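Local coordinates for uncharacterized protein (Bacteroides ovatus CL02T12C04, PDB 6PTM), which probably acts as a GH42-family exo-carrageenase, releasing sugar units from the ends of carrageenan chains, at residues E611-K619 / M677-N688. Numbering follows the deposited sequence.
Sequences EWDAIVVYK and MKNEALAAVKSN
Met677, Ala681 and Ala684 of helix 674-687 pack against Val616, Tyr618 and Ala614 of strand 614-617 and its exit, a buried helix-on-sheet contact with a polar pair at one end. Helix 677-687 and strand 614-617 run almost antiparallel, at 172°, with their axes 9.1 Å apart at the closest point. The methyl of Ala614 meets that of Ala684 (CB to CB 4.0 Å), and CG1 of Val616 lies against CB of Ala681. Toward the strand's C-terminal end the extended part of Met677, with CG anti to the backbone N, carries SD across to CB of Val616 and to CB of Tyr618, 3.8 Å from the latter. A bend at the last torsion (chi3 -77°) then brings CE to 3.4 Å from O of Val617. SD also makes a Met-aromatic contact with Tyr618, lying obliquely 5.0 Å from the ring centroid, while the phenol OH is hydrogen-bonded to Arg585. Strand 614-617 is the middle one of a five-stranded parallel sheet in order 2-1-3-4-5, a flavodoxin-like alpha/beta layout in which helix 674-687 packs on one face, beside helix 579-590, whose Ile586 touches both Met677 and Tyr618; Ala681 and Val685 extend the packing to Leu564 on the adjacent strand. At the other end, Asp613 CB approaches O of Ala684 and OD2 lies over Val685, 3.5 Å from its CA. Its OD1 accepts a hydrogen bond from ND2 of Asn688 (2.8 Å), reached on the syn side but 35° out of the carboxylate plane, with amide and carboxylate nearly perpendicular. The same oxygen also forms a salt bridge with Arg561, so it has two partners, one of them charged.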
# COMPACT_ATOMS: atom_id res chain seq x y z
N GLU A 611 18.99 -9.86 -9.52
CA GLU A 611 19.23 -8.62 -10.31
C GLU A 611 19.58 -7.51 -9.31
O GLU A 611 18.78 -6.54 -9.14
CB GLU A 611 18.00 -8.35 -11.18
CG GLU A 611 17.82 -9.34 -12.33
CD GLU A 611 16.52 -9.21 -13.13
OE1 GLU A 611 15.66 -8.40 -12.77
OE2 GLU A 611 16.35 -9.95 -14.10
N TRP A 612 20.73 -7.65 -8.67
CA TRP A 612 21.29 -6.66 -7.75
C TRP A 612 22.81 -6.84 -7.63
O TRP A 612 23.34 -7.86 -8.11
CB TRP A 612 20.61 -6.77 -6.38
CG TRP A 612 20.69 -8.15 -5.81
CD1 TRP A 612 21.77 -8.74 -5.22
CD2 TRP A 612 19.63 -9.11 -5.74
NE1 TRP A 612 21.44 -9.99 -4.79
CE2 TRP A 612 20.14 -10.24 -5.09
CE3 TRP A 612 18.30 -9.10 -6.16
CZ2 TRP A 612 19.36 -11.36 -4.83
CZ3 TRP A 612 17.52 -10.20 -5.90
CH2 TRP A 612 18.06 -11.32 -5.26
N ASP A 613 23.47 -5.86 -7.03
CA ASP A 613 24.95 -5.79 -6.95
C ASP A 613 25.36 -6.19 -5.54
O ASP A 613 26.48 -6.64 -5.33
CB ASP A 613 25.44 -4.38 -7.30
CG ASP A 613 24.98 -3.86 -8.64
OD1 ASP A 613 24.93 -4.67 -9.55
OD2 ASP A 613 24.66 -2.61 -8.74
N ALA A 614 24.50 -5.99 -4.54
CA ALA A 614 24.88 -6.34 -3.16
C ALA A 614 23.66 -6.56 -2.28
O ALA A 614 22.63 -5.90 -2.53
CB ALA A 614 25.77 -5.26 -2.58
N ILE A 615 23.83 -7.44 -1.29
CA ILE A 615 22.93 -7.59 -0.12
C ILE A 615 23.60 -6.91 1.08
O ILE A 615 24.81 -7.16 1.35
CB ILE A 615 22.61 -9.08 0.09
CG1 ILE A 615 21.82 -9.64 -1.10
CG2 ILE A 615 21.92 -9.32 1.43
CD1 ILE A 615 21.65 -11.17 -1.07
N VAL A 616 22.84 -6.12 1.82
CA VAL A 616 23.33 -5.53 3.08
C VAL A 616 22.65 -6.28 4.22
O VAL A 616 21.46 -6.56 4.10
CB VAL A 616 23.16 -4.00 3.13
CG1 VAL A 616 23.80 -3.35 1.92
CG2 VAL A 616 21.72 -3.56 3.26
N VAL A 617 23.41 -6.65 5.24
CA VAL A 617 22.90 -7.38 6.43
C VAL A 617 23.23 -6.54 7.65
O VAL A 617 24.42 -6.38 7.99
CB VAL A 617 23.43 -8.82 6.54
CG1 VAL A 617 22.79 -9.51 7.74
CG2 VAL A 617 23.22 -9.62 5.27
N TYR A 618 22.19 -5.97 8.25
CA TYR A 618 22.28 -4.94 9.31
C TYR A 618 21.44 -5.37 10.49
O TYR A 618 20.23 -5.64 10.28
CB TYR A 618 21.80 -3.57 8.80
CG TYR A 618 21.84 -2.45 9.80
CD1 TYR A 618 23.04 -1.92 10.25
CD2 TYR A 618 20.67 -1.90 10.28
CE1 TYR A 618 23.06 -0.86 11.15
CE2 TYR A 618 20.66 -0.86 11.18
CZ TYR A 618 21.87 -0.31 11.58
OH TYR A 618 21.82 0.73 12.45
N LYS A 619 22.08 -5.41 11.67
CA LYS A 619 21.44 -5.68 12.98
C LYS A 619 20.43 -6.83 12.85
O LYS A 619 19.28 -6.71 13.35
CB LYS A 619 20.83 -4.38 13.50
CG LYS A 619 21.83 -3.33 13.97
CD LYS A 619 21.21 -2.39 15.01
CE LYS A 619 22.17 -2.00 16.11
NZ LYS A 619 23.21 -1.14 15.54
N MET A 677 28.59 1.07 5.98
CA MET A 677 27.72 0.12 5.23
C MET A 677 27.24 0.84 3.96
O MET A 677 27.36 0.27 2.87
CB MET A 677 26.53 -0.34 6.08
CG MET A 677 25.54 -1.21 5.33
SD MET A 677 24.45 -2.07 6.47
CE MET A 677 25.56 -3.36 7.04
N LYS A 678 26.78 2.09 4.09
CA LYS A 678 26.36 2.89 2.90
C LYS A 678 27.53 3.04 1.92
O LYS A 678 27.32 2.82 0.70
CB LYS A 678 25.79 4.25 3.29
CG LYS A 678 25.57 5.17 2.09
CD LYS A 678 24.93 6.49 2.48
CE LYS A 678 24.88 7.47 1.33
NZ LYS A 678 23.80 8.45 1.54
N ASN A 679 28.73 3.42 2.39
CA ASN A 679 29.90 3.64 1.51
C ASN A 679 30.19 2.35 0.74
O ASN A 679 30.38 2.40 -0.50
CB ASN A 679 31.15 4.08 2.27
CG ASN A 679 30.99 5.45 2.89
OD1 ASN A 679 30.07 6.19 2.52
ND2 ASN A 679 31.83 5.78 3.85
N GLU A 680 30.22 1.21 1.42
CA GLU A 680 30.51 -0.06 0.70
C GLU A 680 29.35 -0.37 -0.28
O GLU A 680 29.62 -0.77 -1.42
CB GLU A 680 30.80 -1.16 1.72
CG GLU A 680 32.06 -0.87 2.52
CD GLU A 680 33.35 -1.03 1.73
OE1 GLU A 680 33.29 -1.47 0.58
OE2 GLU A 680 34.40 -0.70 2.27
N ALA A 681 28.10 -0.15 0.11
CA ALA A 681 26.92 -0.45 -0.77
C ALA A 681 27.04 0.35 -2.08
O ALA A 681 26.93 -0.24 -3.17
CB ALA A 681 25.63 -0.15 -0.05
N LEU A 682 27.29 1.65 -1.99
CA LEU A 682 27.36 2.51 -3.20
C LEU A 682 28.61 2.14 -4.02
O LEU A 682 28.52 2.17 -5.26
CB LEU A 682 27.29 3.98 -2.78
CG LEU A 682 25.97 4.41 -2.14
CD1 LEU A 682 25.98 5.91 -1.88
CD2 LEU A 682 24.78 4.07 -3.03
N ALA A 683 29.71 1.71 -3.40
CA ALA A 683 30.91 1.29 -4.15
C ALA A 683 30.56 0.06 -5.01
O ALA A 683 31.00 -0.02 -6.19
CB ALA A 683 32.05 1.00 -3.20
N ALA A 684 29.80 -0.88 -4.44
CA ALA A 684 29.40 -2.13 -5.12
C ALA A 684 28.55 -1.74 -6.33
O ALA A 684 28.62 -2.41 -7.38
CB ALA A 684 28.67 -3.07 -4.18
N VAL A 685 27.76 -0.69 -6.20
CA VAL A 685 26.90 -0.32 -7.35
C VAL A 685 27.78 0.37 -8.41
O VAL A 685 27.62 0.05 -9.61
CB VAL A 685 25.70 0.53 -6.89
CG1 VAL A 685 24.89 0.99 -8.10
CG2 VAL A 685 24.84 -0.23 -5.90
N LYS A 686 28.68 1.26 -7.99
CA LYS A 686 29.64 1.96 -8.89
C LYS A 686 30.47 0.90 -9.65
O LYS A 686 30.55 1.01 -10.88
CB LYS A 686 30.51 2.98 -8.13
CG LYS A 686 31.14 4.11 -8.96
CD LYS A 686 32.11 5.04 -8.21
N SER A 687 30.94 -0.15 -8.98
CA SER A 687 31.76 -1.22 -9.61
C SER A 687 30.98 -1.89 -10.72
O SER A 687 31.62 -2.30 -11.67
CB SER A 687 32.20 -2.26 -8.64
OG SER A 687 33.05 -1.66 -7.71
N ASN A 688 29.66 -2.01 -10.63
CA ASN A 688 28.85 -2.62 -11.72
C ASN A 688 28.22 -1.51 -12.57
O ASN A 688 27.25 -1.81 -13.31
CB ASN A 688 27.82 -3.61 -11.16
CG ASN A 688 27.22 -4.46 -12.25
OD1 ASN A 688 27.89 -4.78 -13.22
ND2 ASN A 688 25.96 -4.79 -12.14